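Local coordinates for bluetongue virus COAT protein VP7 (Bluetongue virus, PDB 1BVP), which forms homotrimers that assemble as 260 capsomers on an inner VP3 scaffold, building part of the viral core, at residues Cys65-Leu70 / Pro82-His87; Ile75-Ile80 / Thr283-Arg288; Thr264-Asn269 / Thr309-Ser314; His276-Leu281 / Thr315-Tyr320. One frame throughout, in Å; residues are numbered along the deposited sequence.

Interaction 1 (Cys65-Leu70 / Pro82-His87)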
loop_
_atom_site.group_PDB
_atom_site.type_symbol
_atom_site.label_atom_id
_atom_site.label_comp_id
_atom_site.label_asym_id
_atom_site.label_seq_id
_atom_site.Cartn_x
_atom_site.Cartn_y
_atom_site.Cartn_z
ATOM N N CYS A 65 -12.002 -18.822 21.382
ATOM C CA CYS A 65 -11.495 -18.228 20.161
ATOM C C CYS A 65 -10.074 -18.715 19.870
ATOM O O CYS A 65 -9.752 -19.081 18.722
ATOM C CB CYS A 65 -11.517 -16.743 20.318
ATOM S SG CYS A 65 -13.174 -16.112 20.192
ATOM N N LEU A 66 -9.241 -18.759 20.912
ATOM C CA LEU A 66 -7.882 -19.259 20.774
ATOM C C LEU A 66 -7.917 -20.698 20.242
ATOM O O LEU A 66 -7.213 -21.041 19.289
ATOM C CB LEU A 66 -7.171 -19.198 22.114
ATOM C CG LEU A 66 -5.691 -19.601 22.182
ATOM C CD1 LEU A 66 -4.873 -18.976 21.078
ATOM C CD2 LEU A 66 -5.150 -19.161 23.533
ATOM N N ASP A 67 -8.787 -21.530 20.807
ATOM C CA ASP A 67 -8.899 -22.918 20.348
ATOM C C ASP A 67 -9.266 -22.997 18.889
ATOM O O ASP A 67 -8.740 -23.823 18.146
ATOM C CB ASP A 67 -9.973 -23.681 21.135
ATOM C CG ASP A 67 -9.429 -24.354 22.377
ATOM O OD1 ASP A 67 -8.200 -24.552 22.480
ATOM O OD2 ASP A 67 -10.241 -24.697 23.257
ATOM N N MET A 68 -10.215 -22.158 18.499
ATOM C CA MET A 68 -10.704 -22.133 17.136
ATOM C C MET A 68 -9.668 -21.636 16.159
ATOM O O MET A 68 -9.550 -22.180 15.061
ATOM C CB MET A 68 -11.971 -21.304 17.067
ATOM C CG MET A 68 -13.136 -21.981 17.758
ATOM S SD MET A 68 -14.660 -21.081 17.546
ATOM C CE MET A 68 -15.770 -22.394 17.944
ATOM N N MET A 69 -8.909 -20.614 16.557
ATOM C CA MET A 69 -7.836 -20.071 15.728
ATOM C C MET A 69 -6.757 -21.176 15.539
ATOM O O MET A 69 -6.441 -21.547 14.416
ATOM C CB MET A 69 -7.258 -18.835 16.416
ATOM C CG MET A 69 -6.129 -18.093 15.675
ATOM S SD MET A 69 -4.477 -18.713 16.095
ATOM C CE MET A 69 -3.748 -18.929 14.505
ATOM N N LEU A 70 -6.301 -21.804 16.624
ATOM C CA LEU A 70 -5.287 -22.843 16.496
ATOM C C LEU A 70 -5.746 -24.019 15.668
ATOM O O LEU A 70 -4.990 -24.524 14.839
ATOM C CB LEU A 70 -4.780 -23.313 17.865
ATOM C CG LEU A 70 -4.206 -22.167 18.716
ATOM C CD1 LEU A 70 -3.934 -22.599 20.123
ATOM C CD2 LEU A 70 -2.954 -21.573 18.052
ATOM N N PRO A 82 -0.627 -22.263 32.420
ATOM C CA PRO A 82 -1.228 -23.005 33.541
ATOM C C PRO A 82 -2.749 -22.725 33.585
ATOM O O PRO A 82 -3.503 -23.439 34.230
ATOM C CB PRO A 82 -0.515 -22.409 34.765
ATOM C CG PRO A 82 -0.236 -20.975 34.364
ATOM C CD PRO A 82 0.171 -21.108 32.888
ATOM N N ASP A 83 -3.178 -21.703 32.844
ATOM C CA ASP A 83 -4.563 -21.272 32.797
ATOM C C ASP A 83 -5.310 -21.752 31.586
ATOM O O ASP A 83 -6.529 -21.851 31.612
ATOM C CB ASP A 83 -4.637 -19.738 32.858
ATOM C CG ASP A 83 -4.146 -19.186 34.187
ATOM O OD1 ASP A 83 -4.027 -19.971 35.163
ATOM O OD2 ASP A 83 -3.860 -17.972 34.273
ATOM N N TYR A 84 -4.588 -22.048 30.518
ATOM C CA TYR A 84 -5.227 -22.479 29.288
ATOM C C TYR A 84 -4.643 -23.767 28.789
ATOM O O TYR A 84 -3.417 -23.957 28.767
ATOM C CB TYR A 84 -5.081 -21.395 28.215
ATOM C CG TYR A 84 -5.311 -21.874 26.789
ATOM C CD1 TYR A 84 -6.603 -22.031 26.278
ATOM C CD2 TYR A 84 -4.244 -22.185 25.949
ATOM C CE1 TYR A 84 -6.833 -22.486 24.978
ATOM C CE2 TYR A 84 -4.473 -22.650 24.635
ATOM C CZ TYR A 84 -5.772 -22.799 24.166
ATOM O OH TYR A 84 -6.007 -23.309 22.908
ATOM N N THR A 85 -5.529 -24.648 28.355
ATOM C CA THR A 85 -5.110 -25.918 27.790
ATOM C C THR A 85 -5.852 -26.080 26.478
ATOM O O THR A 85 -7.069 -26.005 26.435
ATOM C CB THR A 85 -5.420 -27.065 28.738
ATOM O OG1 THR A 85 -4.889 -26.732 30.031
ATOM C CG2 THR A 85 -4.767 -28.359 28.246
ATOM N N GLN A 86 -5.120 -26.235 25.396
ATOM C CA GLN A 86 -5.744 -26.374 24.098
ATOM C C GLN A 86 -6.572 -27.652 23.987
ATOM O O GLN A 86 -6.107 -28.728 24.346
ATOM C CB GLN A 86 -4.667 -26.299 23.008
ATOM C CG GLN A 86 -5.103 -26.686 21.599
ATOM C CD GLN A 86 -4.000 -26.495 20.571
ATOM O OE1 GLN A 86 -2.830 -26.335 20.927
ATOM N NE2 GLN A 86 -4.360 -26.511 19.299
ATOM N N HIS A 87 -7.778 -27.517 23.434
ATOM C CA HIS A 87 -8.701 -28.628 23.230
ATOM C C HIS A 87 -8.724 -29.016 21.810
ATOM O O HIS A 87 -9.387 -28.377 21.016
ATOM C CB HIS A 87 -10.110 -28.247 23.651
ATOM C CG HIS A 87 -10.196 -27.887 25.090
ATOM N ND1 HIS A 87 -10.332 -28.839 26.079
ATOM C CD2 HIS A 87 -9.981 -26.707 25.726
ATOM C CE1 HIS A 87 -10.175 -28.266 27.263
ATOM N NE2 HIS A 87 -9.962 -26.974 27.075
#
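OD1 of D67 is gripped by two donors from the loop that follows its helix: the phenol OH of Y84, 2.6 Å away, and the backbone N of H87, 3.1 Å away. The H87 bond is nearly straight, 167° at the hydrogen. Both donors approach from above the carboxylate plane. The other oxygen, OD2, lies in the plane of the H87 imidazole at its CD2 edge, and it is also held by a salt bridge to R46 and a hydrogen bond from Y40.

The Y84 ring is brought to the helix by a first torsion that sets CG anti to the backbone N (chi1 162°). CD2 of L66 rests over the middle of one face, a CH-pi contact 3.7 Å from the ring centroid, while Q86 N lies above the opposite face toward the rim. L70 meets the phenol tip to tip, its CD1 3.5 Å from Y84 OH. CB of L70 also touches the amide of extended Q86, whose NE2 and OE1 bond to I75 O and V77 N. The loop thus folds back on helix 55-73 in the helical domain. With R46 and these donors around it, the buried carboxylate of D67 is probably kept ionised.

Interaction 2 (Ile75-Ile80 / Thr283-Arg288)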
loop_
_atom_site.group_PDB
_atom_site.type_symbol
_atom_site.label_atom_id
_atom_site.label_comp_id
_atom_site.label_asym_id
_atom_site.label_seq_id
_atom_site.Cartn_x
_atom_site.Cartn_y
_atom_site.Cartn_z
ATOM N N ILE A 75 -2.241 -25.621 14.099
ATOM C CA ILE A 75 -1.177 -25.511 15.087
ATOM C C ILE A 75 -1.499 -26.158 16.430
ATOM O O ILE A 75 -2.624 -26.145 16.911
ATOM C CB ILE A 75 -0.906 -24.022 15.378
ATOM C CG1 ILE A 75 -0.509 -23.298 14.097
ATOM C CG2 ILE A 75 0.107 -23.844 16.486
ATOM C CD1 ILE A 75 -0.438 -21.816 14.269
ATOM N N ASN A 76 -0.474 -26.688 17.067
ATOM C CA ASN A 76 -0.626 -27.277 18.376
ATOM C C ASN A 76 0.406 -26.503 19.230
ATOM O O ASN A 76 1.586 -26.765 19.114
ATOM C CB ASN A 76 -0.334 -28.772 18.285
ATOM C CG ASN A 76 -0.208 -29.443 19.656
ATOM O OD1 ASN A 76 0.304 -30.552 19.746
ATOM N ND2 ASN A 76 -0.681 -28.783 20.728
ATOM N N VAL A 77 -0.036 -25.531 20.037
ATOM C CA VAL A 77 0.865 -24.706 20.836
ATOM C C VAL A 77 1.695 -25.362 21.899
ATOM O O VAL A 77 2.757 -24.821 22.272
ATOM C CB VAL A 77 0.177 -23.530 21.610
ATOM C CG1 VAL A 77 0.337 -22.252 20.901
ATOM C CG2 VAL A 77 -1.244 -23.839 21.967
ATOM N N GLY A 78 1.193 -26.445 22.478
ATOM C CA GLY A 78 1.945 -27.071 23.548
ATOM C C GLY A 78 1.575 -26.409 24.861
ATOM O O GLY A 78 0.766 -25.473 24.905
ATOM N N PRO A 79 2.161 -26.864 25.962
ATOM C CA PRO A 79 1.845 -26.286 27.274
ATOM C C PRO A 79 2.424 -24.908 27.512
ATOM O O PRO A 79 3.445 -24.757 28.177
ATOM C CB PRO A 79 2.422 -27.316 28.238
ATOM C CG PRO A 79 3.662 -27.779 27.486
ATOM C CD PRO A 79 3.154 -27.945 26.069
ATOM N N ILE A 80 1.729 -23.889 27.043
ATOM C CA ILE A 80 2.224 -22.534 27.223
ATOM C C ILE A 80 1.617 -21.860 28.441
ATOM O O ILE A 80 2.074 -20.788 28.872
ATOM C CB ILE A 80 1.875 -21.690 26.003
ATOM C CG1 ILE A 80 0.353 -21.629 25.840
ATOM C CG2 ILE A 80 2.440 -22.333 24.779
ATOM C CD1 ILE A 80 -0.123 -20.973 24.570
ATOM N N THR A 283 4.074 -14.667 20.231
ATOM C CA THR A 283 5.368 -15.311 20.052
ATOM C C THR A 283 5.255 -16.844 20.118
ATOM O O THR A 283 5.745 -17.556 19.231
ATOM C CB THR A 283 6.309 -14.885 21.136
ATOM O OG1 THR A 283 6.436 -13.468 21.099
ATOM C CG2 THR A 283 7.626 -15.552 20.953
ATOM N N ALA A 284 4.583 -17.355 21.151
ATOM C CA ALA A 284 4.403 -18.806 21.305
ATOM C C ALA A 284 3.678 -19.449 20.129
ATOM O O ALA A 284 4.036 -20.540 19.701
ATOM C CB ALA A 284 3.669 -19.117 22.592
ATOM N N ILE A 285 2.639 -18.800 19.620
ATOM C CA ILE A 285 1.915 -19.350 18.488
ATOM C C ILE A 285 2.797 -19.309 17.234
ATOM O O ILE A 285 2.881 -20.294 16.505
ATOM C CB ILE A 285 0.587 -18.570 18.245
ATOM C CG1 ILE A 285 -0.333 -18.701 19.454
ATOM C CG2 ILE A 285 -0.110 -19.054 16.992
ATOM C CD1 ILE A 285 -1.475 -17.729 19.435
ATOM N N LEU A 286 3.487 -18.198 16.989
ATOM C CA LEU A 286 4.324 -18.110 15.791
ATOM C C LEU A 286 5.532 -19.071 15.806
ATOM O O LEU A 286 6.016 -19.472 14.734
ATOM C CB LEU A 286 4.724 -16.659 15.521
ATOM C CG LEU A 286 3.571 -15.790 14.988
ATOM C CD1 LEU A 286 3.945 -14.342 14.891
ATOM C CD2 LEU A 286 3.056 -16.296 13.637
ATOM N N ASN A 287 5.969 -19.507 16.995
ATOM C CA ASN A 287 7.096 -20.466 17.104
ATOM C C ASN A 287 6.795 -21.797 16.472
ATOM O O ASN A 287 7.682 -22.612 16.279
ATOM C CB ASN A 287 7.491 -20.751 18.558
ATOM C CG ASN A 287 8.267 -19.610 19.174
ATOM O OD1 ASN A 287 8.878 -18.812 18.447
ATOM N ND2 ASN A 287 8.246 -19.505 20.507
ATOM N N ARG A 288 5.527 -22.047 16.219
ATOM C CA ARG A 288 5.090 -23.303 15.652
ATOM C C ARG A 288 4.915 -23.160 14.157
ATOM O O ARG A 288 4.324 -24.025 13.518
ATOM C CB ARG A 288 3.751 -23.681 16.292
ATOM C CG ARG A 288 3.781 -24.683 17.433
ATOM C CD ARG A 288 4.446 -24.229 18.724
ATOM N NE ARG A 288 5.735 -24.892 18.920
ATOM C CZ ARG A 288 6.003 -26.175 18.649
ATOM N NH1 ARG A 288 5.076 -27.024 18.182
ATOM N NH2 ARG A 288 7.268 -26.575 18.694
#
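In the helical domain of VP7, the irregular loop after helix 55-73 runs past the C-terminal part of helix 276-286, joining parts of the chain more than 200 residues apart. The contact has no hydrogen bond across it and is carried by aliphatic groups, with one arginine chain laid along the loop.

The apolar packing centres on I285, whose two branches serve different loop residues. CG2, anti to the backbone N, meets CD1 of I75 at 3.9 Å, the two side chains crossing at about a right angle. CG1, beside the backbone N (chi1 -62°), meets CG1 of V77, also at 3.9 Å, and here the side chains lie side by side and point the same way. Further along, CG2 of I80 reaches the methyl of A284 at 4.1 Å, just after P79 turns the loop through an inverse gamma turn. L70 of helix 55-73 packs on I75, V77 and I285, all three of which are buried.

The second kind of contact belongs to R288, which lies at the exposed edge of the contact. Its chain, bent at chi2 and chi3, puts CB 3.7 Å from CG2 of I75 and CG 3.5 Å from O of N76. The same carbonyl oxygen lies near the guanidinium plane, at its edge, 3.6 Å from NH1 of R288.

Interaction 3 (Thr264-Asn269 / Thr309-Ser314)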
loop_
_atom_site.group_PDB
_atom_site.type_symbol
_atom_site.label_atom_id
_atom_site.label_comp_id
_atom_site.label_asym_id
_atom_site.label_seq_id
_atom_site.Cartn_x
_atom_site.Cartn_y
_atom_site.Cartn_z
ATOM N N THR A 264 -0.332 -5.969 4.734
ATOM C CA THR A 264 0.587 -5.239 5.585
ATOM C C THR A 264 -0.073 -4.794 6.887
ATOM O O THR A 264 0.488 -4.960 7.963
ATOM C CB THR A 264 1.171 -4.020 4.848
ATOM O OG1 THR A 264 1.590 -4.410 3.539
ATOM C CG2 THR A 264 2.385 -3.506 5.578
ATOM N N ALA A 265 -1.280 -4.247 6.797
ATOM C CA ALA A 265 -1.983 -3.792 7.984
ATOM C C ALA A 265 -2.283 -4.969 8.916
ATOM O O ALA A 265 -2.284 -4.804 10.147
ATOM C CB ALA A 265 -3.232 -3.096 7.585
ATOM N N GLU A 266 -2.533 -6.161 8.347
ATOM C CA GLU A 266 -2.798 -7.354 9.172
ATOM C C GLU A 266 -1.526 -7.785 9.891
ATOM O O GLU A 266 -1.535 -8.091 11.100
ATOM C CB GLU A 266 -3.315 -8.514 8.311
ATOM C CG GLU A 266 -4.615 -8.195 7.576
ATOM C CD GLU A 266 -5.687 -7.552 8.486
ATOM O OE1 GLU A 266 -5.935 -8.064 9.616
ATOM O OE2 GLU A 266 -6.319 -6.561 8.051
ATOM N N ILE A 267 -0.439 -7.861 9.127
ATOM C CA ILE A 267 0.862 -8.193 9.679
ATOM C C ILE A 267 1.194 -7.216 10.808
ATOM O O ILE A 267 1.612 -7.623 11.896
ATOM C CB ILE A 267 1.952 -8.124 8.592
ATOM C CG1 ILE A 267 1.838 -9.362 7.708
ATOM C CG2 ILE A 267 3.346 -8.126 9.252
ATOM C CD1 ILE A 267 2.548 -9.287 6.441
ATOM N N PHE A 268 0.987 -5.928 10.567
ATOM C CA PHE A 268 1.257 -4.923 11.601
ATOM C C PHE A 268 0.466 -5.185 12.887
ATOM O O PHE A 268 0.979 -5.025 13.991
ATOM C CB PHE A 268 0.935 -3.512 11.097
ATOM C CG PHE A 268 1.085 -2.461 12.155
ATOM C CD1 PHE A 268 2.336 -2.128 12.656
ATOM C CD2 PHE A 268 -0.033 -1.827 12.699
ATOM C CE1 PHE A 268 2.469 -1.178 13.686
ATOM C CE2 PHE A 268 0.088 -0.882 13.726
ATOM C CZ PHE A 268 1.347 -0.561 14.219
ATOM N N ASN A 269 -0.811 -5.503 12.719
ATOM C CA ASN A 269 -1.686 -5.790 13.834
ATOM C C ASN A 269 -1.169 -6.972 14.650
ATOM O O ASN A 269 -1.147 -6.908 15.867
ATOM C CB ASN A 269 -3.095 -6.082 13.320
ATOM C CG ASN A 269 -4.127 -6.158 14.451
ATOM O OD1 ASN A 269 -5.005 -7.026 14.452
ATOM N ND2 ASN A 269 -4.006 -5.260 15.427
ATOM N N THR A 309 -2.635 -18.096 8.758
ATOM C CA THR A 309 -2.227 -17.890 10.138
ATOM C C THR A 309 -2.147 -16.398 10.494
ATOM O O THR A 309 -2.542 -15.989 11.585
ATOM C CB THR A 309 -0.876 -18.571 10.397
ATOM O OG1 THR A 309 -0.968 -19.980 10.099
ATOM C CG2 THR A 309 -0.456 -18.390 11.820
ATOM N N LEU A 310 -1.641 -15.582 9.577
ATOM C CA LEU A 310 -1.546 -14.154 9.826
ATOM C C LEU A 310 -2.936 -13.577 9.932
ATOM O O LEU A 310 -3.211 -12.846 10.890
ATOM C CB LEU A 310 -0.740 -13.425 8.731
ATOM C CG LEU A 310 0.753 -13.784 8.775
ATOM C CD1 LEU A 310 1.411 -13.335 7.516
ATOM C CD2 LEU A 310 1.418 -13.197 10.000
ATOM N N LEU A 311 -3.812 -13.889 8.973
ATOM C CA LEU A 311 -5.183 -13.367 9.009
ATOM C C LEU A 311 -5.928 -13.790 10.276
ATOM O O LEU A 311 -6.512 -12.963 10.984
ATOM C CB LEU A 311 -5.962 -13.830 7.794
ATOM C CG LEU A 311 -5.367 -13.245 6.530
ATOM C CD1 LEU A 311 -6.249 -13.632 5.373
ATOM C CD2 LEU A 311 -5.268 -11.723 6.661
ATOM N N LEU A 312 -5.851 -15.081 10.572
ATOM C CA LEU A 312 -6.480 -15.641 11.748
ATOM C C LEU A 312 -5.922 -14.993 13.044
ATOM O O LEU A 312 -6.685 -14.582 13.944
ATOM C CB LEU A 312 -6.286 -17.158 11.718
ATOM C CG LEU A 312 -7.427 -18.132 11.325
ATOM C CD1 LEU A 312 -8.424 -17.535 10.413
ATOM C CD2 LEU A 312 -6.851 -19.391 10.730
ATOM N N LEU A 313 -4.605 -14.831 13.124
ATOM C CA LEU A 313 -4.004 -14.211 14.308
ATOM C C LEU A 313 -4.387 -12.741 14.445
ATOM O O LEU A 313 -4.567 -12.259 15.548
ATOM C CB LEU A 313 -2.503 -14.325 14.249
ATOM C CG LEU A 313 -1.807 -15.082 15.358
ATOM C CD1 LEU A 313 -0.336 -14.787 15.179
ATOM C CD2 LEU A 313 -2.268 -14.650 16.744
ATOM N N SER A 314 -4.504 -12.025 13.329
ATOM C CA SER A 314 -4.883 -10.616 13.348
ATOM C C SER A 314 -6.280 -10.456 13.941
ATOM O O SER A 314 -6.521 -9.585 14.791
ATOM C CB SER A 314 -4.842 -10.044 11.934
ATOM O OG SER A 314 -5.035 -8.645 12.005
#
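Two helices of the helical domain, 263-271 and 304-323, cross here beside the trimer interface, their local axes 8.7 Å apart at closest approach and inclined by 59°. The crossing is mostly buried and combines polar and aliphatic packing.

A hydrogen bond joins S314 to E266. With OG anti to the backbone N (chi1 -172°), the serine hydroxyl points at the neighbouring helix and donates to OE1 of E266 at 2.6 Å, approaching from above the carboxylate plane. E266 meets it by folding back: its chain bends at chi2 (-48°), so that the carboxylate stays close to the crossing while the aliphatic part packs as well. CG of E266 lies 3.7 Å from CD2 of L311, a leucine whose CB points away from this helix but whose branch swings round to it. CB of N269, from the next turn of helix 263-271, also approaches OG of S314, at 3.5 Å.

One turn earlier on helix 304-323, the side chains of L310 and I267 cross obliquely, CD1 of L310 lying 4.0 Å from CG1 of I267, and form the purely apolar part of the contact.

OE1 of E266 has a second partner, R111 of a neighbouring subunit, with which it forms a salt bridge; N269 and S314 also pack on this R111. The serine therefore probably helps position the carboxylate for its partner in the other chain. The arrangement is an oblique helix-helix crossing in the helical domain of VP7, whose polar side faces a neighbouring subunit of the homotrimer.

Interaction 4 (His276-Leu281 / Thr315-Tyr320)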
loop_
_atom_site.group_PDB
_atom_site.type_symbol
_atom_site.label_atom_id
_atom_site.label_comp_id
_atom_site.label_asym_id
_atom_site.label_seq_id
_atom_site.Cartn_x
_atom_site.Cartn_y
_atom_site.Cartn_z
ATOM N N HIS A 276 2.279 -7.621 27.623
ATOM C CA HIS A 276 3.126 -8.798 27.739
ATOM C C HIS A 276 2.496 -10.118 27.454
ATOM O O HIS A 276 3.165 -11.025 26.961
ATOM C CB HIS A 276 3.803 -8.845 29.095
ATOM C CG HIS A 276 4.741 -7.704 29.324
ATOM N ND1 HIS A 276 4.345 -6.524 29.925
ATOM C CD2 HIS A 276 6.037 -7.528 28.961
ATOM C CE1 HIS A 276 5.356 -5.671 29.917
ATOM N NE2 HIS A 276 6.392 -6.255 29.338
ATOM N N THR A 277 1.210 -10.236 27.751
ATOM C CA THR A 277 0.511 -11.487 27.515
ATOM C C THR A 277 0.310 -11.708 26.014
ATOM O O THR A 277 0.645 -12.779 25.470
ATOM C CB THR A 277 -0.809 -11.503 28.309
ATOM O OG1 THR A 277 -0.505 -11.371 29.709
ATOM C CG2 THR A 277 -1.566 -12.804 28.081
ATOM N N TRP A 278 -0.151 -10.678 25.315
ATOM C CA TRP A 278 -0.358 -10.835 23.895
ATOM C C TRP A 278 0.984 -11.105 23.221
ATOM O O TRP A 278 1.123 -11.966 22.335
ATOM C CB TRP A 278 -0.970 -9.581 23.324
ATOM C CG TRP A 278 -0.976 -9.642 21.852
ATOM C CD1 TRP A 278 -0.172 -8.947 20.989
ATOM C CD2 TRP A 278 -1.733 -10.541 21.062
ATOM N NE1 TRP A 278 -0.372 -9.381 19.707
ATOM C CE2 TRP A 278 -1.325 -10.364 19.720
ATOM C CE3 TRP A 278 -2.715 -11.497 21.360
ATOM C CZ2 TRP A 278 -1.866 -11.105 18.671
ATOM C CZ3 TRP A 278 -3.258 -12.241 20.321
ATOM C CH2 TRP A 278 -2.829 -12.040 18.986
ATOM N N HIS A 279 1.969 -10.325 23.632
ATOM C CA HIS A 279 3.291 -10.467 23.103
ATOM C C HIS A 279 3.798 -11.911 23.322
ATOM O O HIS A 279 4.258 -12.590 22.378
ATOM C CB HIS A 279 4.169 -9.410 23.757
ATOM C CG HIS A 279 5.530 -9.325 23.154
ATOM N ND1 HIS A 279 5.730 -9.020 21.827
ATOM C CD2 HIS A 279 6.751 -9.629 23.662
ATOM C CE1 HIS A 279 7.012 -9.154 21.541
ATOM N NE2 HIS A 279 7.651 -9.523 22.638
ATOM N N GLY A 280 3.631 -12.421 24.542
ATOM C CA GLY A 280 4.041 -13.793 24.834
ATOM C C GLY A 280 3.264 -14.844 24.043
ATOM O O GLY A 280 3.842 -15.793 23.491
ATOM N N LEU A 281 1.944 -14.676 23.992
ATOM C CA LEU A 281 1.043 -15.593 23.292
ATOM C C LEU A 281 1.340 -15.618 21.795
ATOM O O LEU A 281 1.446 -16.696 21.182
ATOM C CB LEU A 281 -0.392 -15.112 23.498
ATOM C CG LEU A 281 -1.660 -15.985 23.580
ATOM C CD1 LEU A 281 -2.725 -15.313 22.741
ATOM C CD2 LEU A 281 -1.453 -17.395 23.135
ATOM N N THR A 315 -7.202 -11.306 13.495
ATOM C CA THR A 315 -8.548 -11.297 14.031
ATOM C C THR A 315 -8.500 -11.644 15.530
ATOM O O THR A 315 -9.121 -10.957 16.353
ATOM C CB THR A 315 -9.424 -12.301 13.290
ATOM O OG1 THR A 315 -9.380 -12.001 11.897
ATOM C CG2 THR A 315 -10.881 -12.205 13.750
ATOM N N LEU A 316 -7.749 -12.679 15.906
ATOM C CA LEU A 316 -7.654 -13.027 17.323
ATOM C C LEU A 316 -7.133 -11.846 18.144
ATOM O O LEU A 316 -7.551 -11.654 19.298
ATOM C CB LEU A 316 -6.775 -14.249 17.539
ATOM C CG LEU A 316 -6.653 -14.785 18.969
ATOM C CD1 LEU A 316 -7.968 -15.404 19.390
ATOM C CD2 LEU A 316 -5.560 -15.871 19.025
ATOM N N ALA A 317 -6.278 -11.015 17.545
ATOM C CA ALA A 317 -5.747 -9.844 18.262
ATOM C C ALA A 317 -6.874 -8.875 18.518
ATOM O O ALA A 317 -6.932 -8.241 19.580
ATOM C CB ALA A 317 -4.673 -9.174 17.492
ATOM N N ASP A 318 -7.766 -8.736 17.543
ATOM C CA ASP A 318 -8.906 -7.841 17.736
ATOM C C ASP A 318 -9.811 -8.372 18.843
ATOM O O ASP A 318 -10.281 -7.601 19.679
ATOM C CB ASP A 318 -9.709 -7.705 16.471
ATOM C CG ASP A 318 -8.976 -6.957 15.395
ATOM O OD1 ASP A 318 -8.137 -6.077 15.708
ATOM O OD2 ASP A 318 -9.303 -7.226 14.229
ATOM N N VAL A 319 -10.046 -9.687 18.857
ATOM C CA VAL A 319 -10.863 -10.290 19.904
ATOM C C VAL A 319 -10.203 -10.018 21.252
ATOM O O VAL A 319 -10.868 -9.600 22.197
ATOM C CB VAL A 319 -11.024 -11.815 19.720
ATOM C CG1 VAL A 319 -11.675 -12.421 20.964
ATOM C CG2 VAL A 319 -11.880 -12.101 18.501
ATOM N N TYR A 320 -8.882 -10.198 21.315
ATOM C CA TYR A 320 -8.131 -9.967 22.544
ATOM C C TYR A 320 -8.387 -8.558 23.022
ATOM O O TYR A 320 -8.588 -8.283 24.220
ATOM C CB TYR A 320 -6.638 -10.114 22.279
ATOM C CG TYR A 320 -5.777 -9.984 23.523
ATOM C CD1 TYR A 320 -5.474 -11.110 24.310
ATOM C CD2 TYR A 320 -5.255 -8.739 23.922
ATOM C CE1 TYR A 320 -4.662 -11.004 25.475
ATOM C CE2 TYR A 320 -4.452 -8.622 25.085
ATOM C CZ TYR A 320 -4.163 -9.759 25.848
ATOM O OH TYR A 320 -3.374 -9.662 26.976
#
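Both aromatic residues have CG anti to the backbone N, W278 with chi1 170° and Y320 with chi1 -176°, and so each extends from its helix into the space between the two. The side chains slide past each other in opposite directions, with ring planes that meet obliquely. CB of W278 lies over one face of the Y320 ring, off toward the rim, in a CH-pi contact 4.2 Å from the centroid. In return, CE3 of W278 comes to 4.0 Å from CG of Y320.

The indole reaches across to the backbone of the other helix. CA of A317 stands over a face of its six-membered ring, 4.1 Å from the centroid, and CB of A317 touches CZ2 of W278 at 3.6 Å. These are neighbouring helices of the helical domain, 276-286 and 304-323, running close to antiparallel at 157°; the large rings span a separation of 11.8 Å between their local axes. R274 adds a cation-pi contact to W278.

At the far end of the Y320 ring, the hydroxyl lies 3.4 Å from CB of T277, the two side chains crossing at about a right angle. CG2 of T277 lies near the ring plane, at its edge, and Y320 OH is hydrogen-bonded to OD2 of D275.

All four contacts lie in the helical domain. Interactions 3 and 4 are buried and share helix 304-323, with L313 packing on W278 between them; interactions 1 and 2 are only partly buried and bring the loop after helix 55-73 onto that helix and onto helix 276-286. Q86 ties these two together, and L70 packs on V77 and I285. Helix 276-286 serves both interactions 2 and 4. Chemistry follows position: a buried carboxylate with several partners in interaction 1, aliphatic packing edged by an exposed arginine in interaction 2, aromatic packing in interaction 4, and in interaction 3 a serine-glutamate hydrogen bond whose glutamate also pairs with an arginine of another subunit.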